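Local coordinates for AP endonuclease, family protein 2 (Mycobacterium smegmatis, PDB 5TNV) that binds a magnesium ion within a xylose isomerase-like TIM barrel and may have endonuclease activity, at residues 44-49 and 73-78; 98-103 and 133-138; 105-110 and 141-146; 249-254 and 283-288. All blocks are in the same frame, centred on the assembly; numbering follows the deposited sequence. Where two conformers were deposited one is given.

Contact 1 (44-49 and 73-78); sequences GHIKDA and DAWVPL
Ile46 and Pro77 carry most of this contact between two loops of a xylose isomerase-like TIM barrel, each leading from a barrel strand (29-32 or 68-70) to the next helix. Ile46, on a short 3-10 turn, points toward 73-78, and its two branches have different targets. CG2 rests on the backbone, 3.4 Å from Trp75 O. The other branch has CG1 anti to the backbone N (chi1 -157°) and reaches side chains, with CG1 4.0 Å from Trp75 NE1 and 4.1 Å from Val76 CG2. The Trp75 side chain starts away from 44-49, but its indole comes back within contact distance, while Val76 CG2 covers the centre of one indole face from 3.6 Å above the plane. The indole N-H is bonded to Gln57 of helix 51-63, and Ile46 adds apolar contact beside it. Pro77 offers its CG and CD to the aliphatic start of Lys47, with CD 3.6 Å from Lys47 CB. Within 44-49, Lys47 N donates to His45 ND1 almost straight (168°) and in the imidazole plane, which fixes the rotation of the ring. Held this way, the ring turns its edge to the proline, leaving His45 CE1 4.4 Å from Pro77 CD.

Contact 2 (98-103 and 133-138); sequences LAISSI and FGATIV
Ile103 and Val138 pair in parallel, their CA atoms 4.9 Å apart, where the first and last strands of the beta-alpha-beta unit 99-104, 116-133, 137-141 run side by side in the TIM barrel. Ile103 N donates to Ile137 O at 3.0 Å. Further back, Thr136 N bonds Ser101 O at 3.0 Å, but from well above the carbonyl plane (40° out of it); Ser101 and Thr136 both leave extended backbone angles here, and the buried Ile137 N finds no partner. Among the side chains, Ile100 and Phe133 lie alongside each other, pointing the same way. With Ile100 CG1 beside its backbone N (chi1 -66°), CD1 comes over a face of the phenyl ring in a CH-pi contact, 4.0 Å from the Phe133 centroid and 18° off the ring normal. Arg90 adds a cation-pi contact to the same ring. The other Ile100 branch, CG2, reaches Ala135 CB at 4.1 Å. Gly134, with positive phi, closes helix 116-133 in a Schellman motif, turning the chain toward strand 137-141. Ser102 OG is bonded to Asp70. A water at the Phe133 ring edge joins the backbones, accepting from Ile100 N at 2.9 Å and donating to Phe133 O at 2.8 Å.

Contact 3 (105-110 and 141-146); sequences MTRSSI and GFMQAL
Arg107 lies along the backbone of Gln144 where two loops meet beyond strands 99-104 and 137-141 of the TIM barrel, the end of the barrel that holds the magnesium site. Its CG sits beside the backbone N (chi1 -59°), and the chain runs extended from there to NE, so that CB, CG and CD pass along one carbonyl oxygen. CB is 3.7 Å from Gln144 O, CG is 3.4 Å from it, and CD passes at 3.2 Å. At the tip the contacts divide. NE, CZ and NH2 all rest on Leu146 CD2, a methyl that covers the centre of one guanidinium face with CZ 3.5 Å from it, while NH1 turns back to donate to Gln144 O at 2.9 Å. That bond is nearly straight (162°) and close to the guanidinium plane, so it and the methyl restrain the group from its edge and one face. NH1 is also bonded to Tyr195 OH, and Phe156 makes a cation-pi contact with the group. Met143 points toward 105-110, its CE 3.2 Å from Thr106 O, and its side chain is about 6 Å from the magnesium ion. Waters bridge the two loops: one accepts from Ile110 N and donates to Gly141 O. Another accepts from Gln144 NE2 and from Ser109 OG, itself also hydrogen-bonded to Val111 N, and donates to Phe142 O at 2.7 Å.

Contact 4 (249-254 and 283-288); sequences NFWHIK and QIIRLA
Trp251 and Ile253 both start anti to the backbone N, with Trp251 CG at chi1 -162° and Ile253 CG1 at chi1 -176°; both residues point from strand 251-261 toward helix 281-290, and the anti torsions extend them to it. The indole meets the helix with its six-membered ring. Ile284 CG2 comes in at the ring edge, near its plane, 3.7 Å from Trp251 CZ2. Ala288 CB, one helical turn further on, is 3.5 Å from Trp251 CZ3, and Ile285 CG1 is 4.1 Å from Trp251 CH2. Ile253 serves both partners: CD1 lies over the centre of one indole face, 4.0 Å above its plane, and is also 4.0 Å from Ile285 CD1, the two isoleucines crossing at about a right angle. The backbones stay apart, with 9.8 Å between the CA atoms of Ile253 and Ile285, a gap bridged by these apolar side chains. His252, between them on the strand, projects away from the helix and binds magnesium through ND1, together with Glu193 and Asp223. Strand 251-261 is hydrogen-bonded to Cys298 of strand 297-299, helix 306-325 packs on Ile253 and Ile285, and a second subunit touches Gln283 and Arg286 on the helix.

How the contacts relate
Contacts 2 and 4 are buried and involve the barrel sheet, contact 2 as strand pairing and contact 4 as strand-on-helix packing; they touch where Phe250 meets Ser102 and Ile137. Contacts 1 and 3 are only partly buried and join loops beyond the strands. Their chemistry differs: contact 1 is apolar across its segments, whereas contact 3 relies on an arginine and bridging waters. Asp73 ties these two together, through probable hydrogen bonds to Thr106 and Ser108. Contacts 2 and 3 follow the same two chain paths, from strand pairing into the loops. Contact 4 supplies a magnesium ligand, contact 3 lies beside the metal site, and contact 1 is remote from it.

Contact 1 (44-49 and 73-78)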
loop_
_atom_site.group_PDB
_atom_site.type_symbol
_atom_site.label_atom_id
_atom_site.label_comp_id
_atom_site.label_asym_id
_atom_site.label_seq_id
_atom_site.Cartn_x
_atom_site.Cartn_y
_atom_site.Cartn_z
ATOM N N GLY A 44 -28.617 -18.717 6.959
ATOM C CA GLY A 44 -28.319 -20.141 6.934
ATOM C C GLY A 44 -26.938 -20.480 6.402
ATOM O O GLY A 44 -26.056 -19.637 6.248
ATOM N N HIS A 45 -26.701 -21.768 6.122
ATOM C CA HIS A 45 -25.461 -22.241 5.606
ATOM C C HIS A 45 -25.435 -22.125 4.090
ATOM O O HIS A 45 -26.437 -22.438 3.409
ATOM C CB HIS A 45 -25.236 -23.677 6.039
ATOM C CG HIS A 45 -23.847 -24.168 5.929
ATOM N ND1 HIS A 45 -23.142 -24.305 4.758
ATOM C CD2 HIS A 45 -22.983 -24.482 6.941
ATOM C CE1 HIS A 45 -21.942 -24.737 5.061
ATOM N NE2 HIS A 45 -21.803 -24.861 6.387
ATOM N N ILE A 46 -24.320 -21.697 3.521
ATOM C CA ILE A 46 -24.180 -21.588 2.059
ATOM C C ILE A 46 -24.442 -22.933 1.383
ATOM O O ILE A 46 -24.843 -22.958 0.214
ATOM C CB ILE A 46 -22.825 -20.973 1.694
ATOM C CG1 ILE A 46 -22.830 -20.331 0.310
ATOM C CG2 ILE A 46 -21.691 -21.955 1.843
ATOM C CD1 ILE A 46 -23.757 -19.167 0.131
ATOM N N LYS A 47 -24.179 -24.053 2.077
ATOM C CA LYS A 47 -24.414 -25.358 1.439
ATOM C C LYS A 47 -25.866 -25.565 1.040
ATOM O O LYS A 47 -26.120 -26.369 0.145
ATOM C CB LYS A 47 -23.953 -26.458 2.380
ATOM C CG LYS A 47 -24.833 -26.795 3.455
ATOM C CD LYS A 47 -24.217 -27.891 4.325
ATOM C CE LYS A 47 -24.368 -29.300 3.718
ATOM N NZ LYS A 47 -24.039 -30.391 4.671
ATOM N N ASP A 48 -26.797 -24.880 1.674
ATOM C CA ASP A 48 -28.224 -25.032 1.456
ATOM C C ASP A 48 -28.773 -23.963 0.555
ATOM O O ASP A 48 -29.997 -23.942 0.267
ATOM C CB ASP A 48 -28.960 -25.028 2.804
ATOM C CG ASP A 48 -28.525 -26.150 3.723
ATOM O OD1 ASP A 48 -28.400 -27.289 3.225
ATOM O OD2 ASP A 48 -28.328 -25.894 4.915
ATOM N N ALA A 49 -27.970 -23.010 0.084
ATOM C CA ALA A 49 -28.504 -21.842 -0.629
ATOM C C ALA A 49 -28.911 -22.176 -2.053
ATOM O O ALA A 49 -28.345 -23.067 -2.666
ATOM C CB ALA A 49 -27.446 -20.739 -0.633
ATOM N N ASP A 73 -12.645 -25.473 1.138
ATOM C CA ASP A 73 -13.693 -26.194 1.837
ATOM C C ASP A 73 -14.383 -25.300 2.841
ATOM O O ASP A 73 -15.224 -25.793 3.631
ATOM C CB ASP A 73 -13.177 -27.465 2.529
ATOM C CG ASP A 73 -12.171 -27.202 3.595
ATOM O OD1 ASP A 73 -11.829 -26.039 3.798
ATOM O OD2 ASP A 73 -11.681 -28.163 4.234
ATOM N N ALA A 74 -14.151 -23.985 2.809
ATOM C CA ALA A 74 -14.708 -23.023 3.774
ATOM C C ALA A 74 -15.862 -22.207 3.198
ATOM O O ALA A 74 -16.379 -21.317 3.899
ATOM C CB ALA A 74 -13.564 -22.129 4.247
ATOM N N TRP A 75 -16.247 -22.501 1.974
ATOM C CA TRP A 75 -17.326 -21.837 1.229
ATOM C C TRP A 75 -18.338 -22.951 0.932
ATOM O O TRP A 75 -18.756 -23.688 1.859
ATOM C CB TRP A 75 -16.759 -21.041 0.059
ATOM C CG TRP A 75 -17.761 -20.412 -0.854
ATOM C CD1 TRP A 75 -18.747 -19.537 -0.527
ATOM C CD2 TRP A 75 -17.884 -20.636 -2.248
ATOM N NE1 TRP A 75 -19.478 -19.193 -1.630
ATOM C CE2 TRP A 75 -18.968 -19.863 -2.706
ATOM C CE3 TRP A 75 -17.195 -21.412 -3.204
ATOM C CZ2 TRP A 75 -19.381 -19.854 -4.044
ATOM C CZ3 TRP A 75 -17.598 -21.411 -4.512
ATOM C CH2 TRP A 75 -18.683 -20.628 -4.928
ATOM N N VAL A 76 -18.795 -23.143 -0.298
ATOM C CA VAL A 76 -19.682 -24.258 -0.639
ATOM C C VAL A 76 -18.907 -25.570 -0.448
ATOM O O VAL A 76 -17.857 -25.733 -1.091
ATOM C CB VAL A 76 -20.183 -24.115 -2.082
ATOM C CG1 VAL A 76 -20.988 -25.335 -2.477
ATOM C CG2 VAL A 76 -20.974 -22.833 -2.304
ATOM N N PRO A 77 -19.380 -26.478 0.389
ATOM C CA PRO A 77 -18.611 -27.689 0.691
ATOM C C PRO A 77 -18.868 -28.750 -0.342
ATOM O O PRO A 77 -19.810 -29.584 -0.189
ATOM C CB PRO A 77 -19.098 -28.075 2.062
ATOM C CG PRO A 77 -20.553 -27.648 2.053
ATOM C CD PRO A 77 -20.542 -26.379 1.271
ATOM N N LEU A 78 -18.058 -28.790 -1.373
ATOM C CA LEU A 78 -18.294 -29.707 -2.488
ATOM C C LEU A 78 -18.291 -31.171 -2.045
ATOM O O LEU A 78 -19.054 -31.962 -2.599
ATOM C CB LEU A 78 -17.280 -29.488 -3.616
ATOM C CG LEU A 78 -17.309 -28.104 -4.254
ATOM C CD1 LEU A 78 -16.234 -28.000 -5.324
ATOM C CD2 LEU A 78 -18.651 -27.738 -4.857
#

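Contact 2 (98-103 and 133-138)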
loop_
_atom_site.group_PDB
_atom_site.type_symbol
_atom_site.label_atom_id
_atom_site.label_comp_id
_atom_site.label_asym_id
_atom_site.label_seq_id
_atom_site.Cartn_x
_atom_site.Cartn_y
_atom_site.Cartn_z
ATOM N N LEU A 98 -16.316 -19.011 -14.995
ATOM C CA LEU A 98 -15.224 -19.447 -14.149
ATOM C C LEU A 98 -15.011 -20.963 -14.229
ATOM O O LEU A 98 -15.861 -21.730 -14.677
ATOM C CB LEU A 98 -15.504 -19.029 -12.691
ATOM C CG LEU A 98 -15.533 -17.491 -12.500
ATOM C CD1 LEU A 98 -16.140 -17.143 -11.149
ATOM C CD2 LEU A 98 -14.139 -16.890 -12.601
ATOM N N ALA A 99 -13.847 -21.367 -13.745
ATOM C CA ALA A 99 -13.458 -22.774 -13.664
ATOM C C ALA A 99 -12.624 -22.974 -12.391
ATOM O O ALA A 99 -12.033 -22.020 -11.885
ATOM C CB ALA A 99 -12.705 -23.168 -14.922
ATOM N N ILE A 100 -12.581 -24.202 -11.893
ATOM C CA ILE A 100 -11.819 -24.548 -10.710
ATOM C C ILE A 100 -10.477 -25.173 -11.127
ATOM O O ILE A 100 -10.463 -26.213 -11.782
ATOM C CB ILE A 100 -12.574 -25.491 -9.791
ATOM C CG1 ILE A 100 -13.803 -24.773 -9.205
ATOM C CG2 ILE A 100 -11.689 -26.026 -8.712
ATOM C CD1 ILE A 100 -14.778 -25.652 -8.465
ATOM N N SER A 101 -9.365 -24.553 -10.700
ATOM C CA SER A 101 -8.030 -25.069 -10.977
ATOM C C SER A 101 -7.416 -25.833 -9.821
ATOM O O SER A 101 -6.500 -26.658 -10.040
ATOM C CB SER A 101 -7.106 -23.931 -11.436
ATOM O OG SER A 101 -7.188 -22.832 -10.548
ATOM N N SER A 102 -7.864 -25.601 -8.596
ATOM C CA SER A 102 -7.327 -26.243 -7.404
ATOM C C SER A 102 -8.427 -26.227 -6.333
ATOM O O SER A 102 -9.310 -25.363 -6.386
ATOM C CB SER A 102 -6.080 -25.511 -6.901
ATOM O OG SER A 102 -6.330 -24.145 -6.641
ATOM N N ILE A 103 -8.333 -27.151 -5.395
ATOM C CA ILE A 103 -9.243 -27.179 -4.246
ATOM C C ILE A 103 -8.375 -27.258 -2.976
ATOM O O ILE A 103 -7.689 -28.256 -2.762
ATOM C CB ILE A 103 -10.242 -28.333 -4.288
ATOM C CG1 ILE A 103 -11.031 -28.348 -5.580
ATOM C CG2 ILE A 103 -11.124 -28.282 -3.047
ATOM C CD1 ILE A 103 -11.925 -29.567 -5.778
ATOM N N PHE A 133 -13.751 -31.028 -12.830
ATOM C CA PHE A 133 -13.688 -29.583 -13.024
ATOM C C PHE A 133 -12.484 -29.152 -13.833
ATOM O O PHE A 133 -12.354 -27.979 -14.160
ATOM C CB PHE A 133 -13.665 -28.885 -11.656
ATOM C CG PHE A 133 -14.974 -28.964 -10.891
ATOM C CD1 PHE A 133 -15.996 -28.079 -11.195
ATOM C CD2 PHE A 133 -15.200 -29.897 -9.904
ATOM C CE1 PHE A 133 -17.169 -28.132 -10.500
ATOM C CE2 PHE A 133 -16.400 -29.959 -9.217
ATOM C CZ PHE A 133 -17.395 -29.071 -9.537
ATOM N N GLY A 134 -11.568 -30.068 -14.119
ATOM C CA GLY A 134 -10.290 -29.760 -14.739
ATOM C C GLY A 134 -9.224 -29.289 -13.737
ATOM O O GLY A 134 -8.171 -28.764 -14.136
ATOM N N ALA A 135 -9.478 -29.433 -12.448
ATOM C CA ALA A 135 -8.523 -29.024 -11.445
ATOM C C ALA A 135 -7.356 -30.020 -11.362
ATOM O O ALA A 135 -7.536 -31.230 -11.576
ATOM C CB ALA A 135 -9.170 -28.906 -10.076
ATOM N N THR A 136 -6.176 -29.511 -11.059
ATOM C CA THR A 136 -4.959 -30.343 -11.070
ATOM C C THR A 136 -4.328 -30.520 -9.698
ATOM O O THR A 136 -3.357 -31.265 -9.574
ATOM C CB THR A 136 -3.900 -29.814 -12.056
ATOM O OG1 THR A 136 -3.510 -28.502 -11.621
ATOM C CG2 THR A 136 -4.468 -29.727 -13.473
ATOM N N ILE A 137 -4.882 -29.863 -8.658
ATOM C CA ILE A 137 -4.342 -29.909 -7.318
ATOM C C ILE A 137 -5.460 -30.017 -6.309
ATOM O O ILE A 137 -6.451 -29.271 -6.403
ATOM C CB ILE A 137 -3.514 -28.635 -7.004
ATOM C CG1 ILE A 137 -2.222 -28.540 -7.809
ATOM C CG2 ILE A 137 -3.282 -28.473 -5.472
ATOM C CD1 ILE A 137 -1.164 -29.578 -7.359
ATOM N N VAL A 138 -5.274 -30.905 -5.334
ATOM C CA VAL A 138 -5.980 -30.823 -4.063
ATOM C C VAL A 138 -4.906 -30.488 -3.016
ATOM O O VAL A 138 -3.855 -31.164 -2.976
ATOM C CB VAL A 138 -6.742 -32.103 -3.720
ATOM C CG1 VAL A 138 -7.280 -32.106 -2.283
ATOM C CG2 VAL A 138 -7.854 -32.308 -4.748
HETATM O O HOH W 1 -14.199 -26.012 -13.469
HETATM O O HOH W 2 -4.625 -26.252 -12.782
#

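Contact 3 (105-110 and 141-146)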
loop_
_atom_site.group_PDB
_atom_site.type_symbol
_atom_site.label_atom_id
_atom_site.label_comp_id
_atom_site.label_asym_id
_atom_site.label_seq_id
_atom_site.Cartn_x
_atom_site.Cartn_y
_atom_site.Cartn_z
ATOM N N MET A 105 -8.246 -27.389 1.013
ATOM C CA MET A 105 -8.832 -27.597 2.319
ATOM C C MET A 105 -8.181 -26.656 3.306
ATOM O O MET A 105 -6.986 -26.439 3.206
ATOM C CB MET A 105 -8.651 -29.054 2.741
ATOM C CG MET A 105 -9.361 -30.040 1.852
ATOM S SD MET A 105 -9.025 -31.758 2.254
ATOM C CE MET A 105 -9.839 -32.092 3.833
ATOM N N THR A 106 -8.946 -26.157 4.260
ATOM C CA THR A 106 -8.352 -25.133 5.130
ATOM C C THR A 106 -7.984 -25.786 6.430
ATOM O O THR A 106 -7.120 -26.634 6.584
ATOM C CB THR A 106 -9.301 -23.928 5.150
ATOM O OG1 THR A 106 -10.606 -24.268 5.674
ATOM C CG2 THR A 106 -9.504 -23.401 3.723
ATOM N N ARG A 107 -8.329 -25.550 7.576
ATOM C CA ARG A 107 -8.431 -25.921 8.941
ATOM C C ARG A 107 -9.238 -27.226 9.093
ATOM O O ARG A 107 -10.164 -27.344 9.851
ATOM C CB ARG A 107 -8.948 -24.766 9.799
ATOM C CG ARG A 107 -8.013 -23.536 9.679
ATOM C CD ARG A 107 -8.434 -22.368 10.574
ATOM N NE ARG A 107 -7.626 -21.196 10.248
ATOM C CZ ARG A 107 -6.365 -21.028 10.612
ATOM N NH1 ARG A 107 -5.756 -21.901 11.397
ATOM N NH2 ARG A 107 -5.720 -19.951 10.198
ATOM N N SER A 108 -8.778 -28.206 8.328
ATOM C CA SER A 108 -9.376 -29.517 8.158
ATOM C C SER A 108 -8.292 -30.571 8.128
ATOM O O SER A 108 -8.129 -31.328 7.177
ATOM C CB SER A 108 -10.201 -29.578 6.874
ATOM O OG SER A 108 -11.171 -28.574 6.915
ATOM N N SER A 109 -7.473 -30.620 9.170
ATOM C CA SER A 109 -6.290 -31.473 9.164
ATOM C C SER A 109 -6.649 -32.965 9.147
ATOM O O SER A 109 -7.541 -33.398 9.904
ATOM C CB SER A 109 -5.438 -31.190 10.386
ATOM O OG SER A 109 -4.376 -32.146 10.426
ATOM N N ILE A 110 -5.913 -33.728 8.360
ATOM C CA ILE A 110 -6.113 -35.172 8.303
ATOM C C ILE A 110 -5.583 -35.860 9.558
ATOM O O ILE A 110 -5.796 -37.084 9.687
ATOM C CB ILE A 110 -5.563 -35.770 6.997
ATOM C CG1 ILE A 110 -4.049 -35.698 6.932
ATOM C CG2 ILE A 110 -6.261 -35.169 5.792
ATOM C CD1 ILE A 110 -3.374 -36.023 5.641
ATOM N N GLY A 141 -3.339 -28.976 4.510
ATOM C CA GLY A 141 -2.340 -28.543 5.449
ATOM C C GLY A 141 -2.689 -28.996 6.855
ATOM O O GLY A 141 -3.688 -29.673 7.077
ATOM N N PHE A 142 -1.846 -28.590 7.789
ATOM C CA PHE A 142 -1.952 -29.085 9.165
ATOM C C PHE A 142 -2.437 -28.034 10.134
ATOM O O PHE A 142 -2.570 -28.288 11.343
ATOM C CB PHE A 142 -0.618 -29.707 9.573
ATOM C CG PHE A 142 -0.244 -30.899 8.706
ATOM C CD1 PHE A 142 -0.997 -32.077 8.769
ATOM C CD2 PHE A 142 0.808 -30.856 7.801
ATOM C CE1 PHE A 142 -0.711 -33.150 7.944
ATOM C CE2 PHE A 142 1.097 -31.964 7.010
ATOM C CZ PHE A 142 0.353 -33.094 7.089
ATOM N N MET A 143 -2.754 -26.828 9.628
ATOM C CA MET A 143 -3.456 -25.844 10.448
ATOM C C MET A 143 -4.775 -26.457 10.941
ATOM O O MET A 143 -5.397 -27.307 10.292
ATOM C CB MET A 143 -3.704 -24.532 9.696
ATOM C CG MET A 143 -4.423 -24.668 8.375
ATOM S SD MET A 143 -3.238 -24.904 7.005
ATOM C CE MET A 143 -4.354 -25.287 5.672
ATOM N N GLN A 144 -5.206 -26.003 12.107
ATOM C CA GLN A 144 -6.462 -26.437 12.729
ATOM C C GLN A 144 -7.267 -25.220 13.162
ATOM O O GLN A 144 -6.908 -24.086 12.854
ATOM C CB GLN A 144 -6.243 -27.428 13.875
ATOM C CG GLN A 144 -5.533 -28.692 13.450
ATOM C CD GLN A 144 -5.518 -29.779 14.466
ATOM O OE1 GLN A 144 -6.238 -29.722 15.484
ATOM N NE2 GLN A 144 -4.749 -30.825 14.231
ATOM N N ALA A 145 -8.396 -25.420 13.852
ATOM C CA ALA A 145 -9.256 -24.315 14.232
ATOM C C ALA A 145 -8.437 -23.247 14.998
ATOM O O ALA A 145 -7.546 -23.556 15.791
ATOM C CB ALA A 145 -10.343 -24.774 15.155
ATOM N N LEU A 146 -8.809 -21.994 14.749
ATOM C CA LEU A 146 -8.317 -20.923 15.601
ATOM C C LEU A 146 -8.780 -21.151 17.023
ATOM O O LEU A 146 -9.901 -21.547 17.287
ATOM C CB LEU A 146 -8.875 -19.596 15.093
ATOM C CG LEU A 146 -8.391 -19.194 13.703
ATOM C CD1 LEU A 146 -8.960 -17.803 13.401
ATOM C CD2 LEU A 146 -6.904 -19.215 13.557
HETATM O O HOH W 3 -6.154 -28.839 5.148
HETATM O O HOH W 4 -2.699 -30.851 12.121
HETATM O O HOH W 5 -4.123 -32.390 6.561
#

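Contact 4 (249-254 and 283-288)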
loop_
_atom_site.group_PDB
_atom_site.type_symbol
_atom_site.label_atom_id
_atom_site.label_comp_id
_atom_site.label_asym_id
_atom_site.label_seq_id
_atom_site.Cartn_x
_atom_site.Cartn_y
_atom_site.Cartn_z
ATOM N N ASN A 249 4.615 -27.794 -5.966
ATOM C CA ASN A 249 3.702 -28.148 -7.088
ATOM C C ASN A 249 2.456 -27.260 -7.137
ATOM O O ASN A 249 1.593 -27.500 -7.979
ATOM C CB ASN A 249 3.349 -29.625 -7.078
ATOM C CG ASN A 249 2.528 -30.008 -5.851
ATOM O OD1 ASN A 249 2.406 -29.269 -4.883
ATOM N ND2 ASN A 249 2.016 -31.230 -5.846
ATOM N N PHE A 250 2.345 -26.275 -6.269
ATOM C CA PHE A 250 1.160 -25.420 -6.121
ATOM C C PHE A 250 1.612 -24.229 -5.289
ATOM O O PHE A 250 2.585 -24.349 -4.559
ATOM C CB PHE A 250 0.073 -26.213 -5.392
ATOM C CG PHE A 250 -1.222 -25.466 -5.133
ATOM C CD1 PHE A 250 -1.891 -24.807 -6.150
ATOM C CD2 PHE A 250 -1.792 -25.464 -3.855
ATOM C CE1 PHE A 250 -3.077 -24.161 -5.938
ATOM C CE2 PHE A 250 -3.000 -24.814 -3.637
ATOM C CZ PHE A 250 -3.661 -24.190 -4.667
ATOM N N TRP A 251 0.891 -23.112 -5.355
ATOM C CA TRP A 251 1.407 -21.918 -4.671
ATOM C C TRP A 251 0.253 -20.976 -4.266
ATOM O O TRP A 251 -0.269 -20.255 -5.087
ATOM C CB TRP A 251 2.405 -21.225 -5.592
ATOM C CG TRP A 251 3.342 -20.253 -4.916
ATOM C CD1 TRP A 251 3.385 -19.782 -3.624
ATOM C CD2 TRP A 251 4.455 -19.634 -5.601
ATOM N NE1 TRP A 251 4.441 -18.910 -3.485
ATOM C CE2 TRP A 251 5.111 -18.806 -4.669
ATOM C CE3 TRP A 251 4.908 -19.732 -6.895
ATOM C CZ2 TRP A 251 6.235 -18.074 -5.042
ATOM C CZ3 TRP A 251 6.034 -18.998 -7.285
ATOM C CH2 TRP A 251 6.676 -18.174 -6.348
ATOM N N HIS A 252 -0.052 -20.979 -2.971
ATOM C CA HIS A 252 -0.797 -19.899 -2.319
ATOM C C HIS A 252 0.187 -18.723 -2.197
ATOM O O HIS A 252 1.222 -18.869 -1.538
ATOM C CB HIS A 252 -1.274 -20.281 -0.932
ATOM C CG HIS A 252 -2.434 -21.190 -0.827
ATOM N ND1 HIS A 252 -3.028 -21.420 0.393
ATOM C CD2 HIS A 252 -3.065 -21.926 -1.790
ATOM C CE1 HIS A 252 -4.014 -22.263 0.131
ATOM N NE2 HIS A 252 -4.094 -22.591 -1.141
ATOM N N ILE A 253 -0.150 -17.620 -2.818
ATOM C CA ILE A 253 0.842 -16.539 -3.010
ATOM C C ILE A 253 0.250 -15.235 -2.467
ATOM O O ILE A 253 -0.696 -14.693 -3.031
ATOM C CB ILE A 253 1.274 -16.491 -4.488
ATOM C CG1 ILE A 253 2.385 -15.449 -4.698
ATOM C CG2 ILE A 253 0.135 -16.303 -5.465
ATOM C CD1 ILE A 253 3.101 -15.563 -6.035
ATOM N N LYS A 254 0.853 -14.742 -1.393
ATOM C CA LYS A 254 0.400 -13.511 -0.724
ATOM C C LYS A 254 1.608 -12.827 -0.103
ATOM O O LYS A 254 2.672 -13.421 0.106
ATOM C CB LYS A 254 -0.704 -13.779 0.298
ATOM C CG LYS A 254 -0.335 -14.664 1.460
ATOM C CD LYS A 254 -1.429 -14.698 2.522
ATOM C CE LYS A 254 -1.199 -15.697 3.660
ATOM N NZ LYS A 254 -1.372 -17.093 3.192
ATOM N N GLN A 283 11.183 -11.187 -8.424
ATOM C CA GLN A 283 12.354 -12.044 -8.327
ATOM C C GLN A 283 11.951 -13.472 -7.997
ATOM O O GLN A 283 12.496 -14.430 -8.566
ATOM C CB GLN A 283 13.310 -11.512 -7.288
ATOM C CG GLN A 283 14.042 -10.255 -7.630
ATOM C CD GLN A 283 14.882 -9.701 -6.465
ATOM O OE1 GLN A 283 14.818 -10.209 -5.311
ATOM N NE2 GLN A 283 15.646 -8.684 -6.733
ATOM N N ILE A 284 11.033 -13.662 -7.059
ATOM C CA ILE A 284 10.719 -15.021 -6.585
ATOM C C ILE A 284 9.906 -15.808 -7.624
ATOM O O ILE A 284 10.176 -17.010 -7.792
ATOM C CB ILE A 284 10.081 -14.959 -5.181
ATOM C CG1 ILE A 284 11.076 -14.426 -4.149
ATOM C CG2 ILE A 284 9.470 -16.290 -4.799
ATOM C CD1 ILE A 284 12.334 -15.178 -4.003
ATOM N N ILE A 285 8.958 -15.203 -8.308
ATOM C CA ILE A 285 8.269 -15.930 -9.380
ATOM C C ILE A 285 9.260 -16.297 -10.462
ATOM O O ILE A 285 9.240 -17.413 -10.979
ATOM C CB ILE A 285 7.072 -15.139 -9.923
ATOM C CG1 ILE A 285 5.957 -15.044 -8.884
ATOM C CG2 ILE A 285 6.553 -15.729 -11.227
ATOM C CD1 ILE A 285 4.921 -13.986 -9.202
ATOM N N ARG A 286 10.177 -15.374 -10.848
ATOM C CA ARG A 286 11.145 -15.739 -11.867
ATOM C C ARG A 286 12.042 -16.861 -11.397
ATOM O O ARG A 286 12.372 -17.767 -12.195
ATOM C CB ARG A 286 11.988 -14.521 -12.276
ATOM C CG ARG A 286 11.298 -13.652 -13.321
ATOM C CD ARG A 286 12.020 -12.330 -13.484
ATOM N NE ARG A 286 11.567 -11.710 -14.725
ATOM C CZ ARG A 286 12.065 -11.826 -15.935
ATOM N NH1 ARG A 286 11.469 -11.176 -16.937
ATOM N NH2 ARG A 286 13.122 -12.542 -16.218
ATOM N N LEU A 287 12.457 -16.872 -10.135
ATOM C CA LEU A 287 13.236 -17.939 -9.562
ATOM C C LEU A 287 12.476 -19.258 -9.660
ATOM O O LEU A 287 13.030 -20.292 -10.043
ATOM C CB LEU A 287 13.590 -17.642 -8.093
ATOM C CG LEU A 287 14.377 -18.741 -7.387
ATOM C CD1 LEU A 287 15.720 -18.963 -8.058
ATOM C CD2 LEU A 287 14.484 -18.377 -5.898
ATOM N N ALA A 288 11.195 -19.234 -9.278
ATOM C CA ALA A 288 10.384 -20.438 -9.368
ATOM C C ALA A 288 10.429 -21.019 -10.771
ATOM O O ALA A 288 10.635 -22.199 -10.968
ATOM C CB ALA A 288 8.946 -20.112 -8.931
#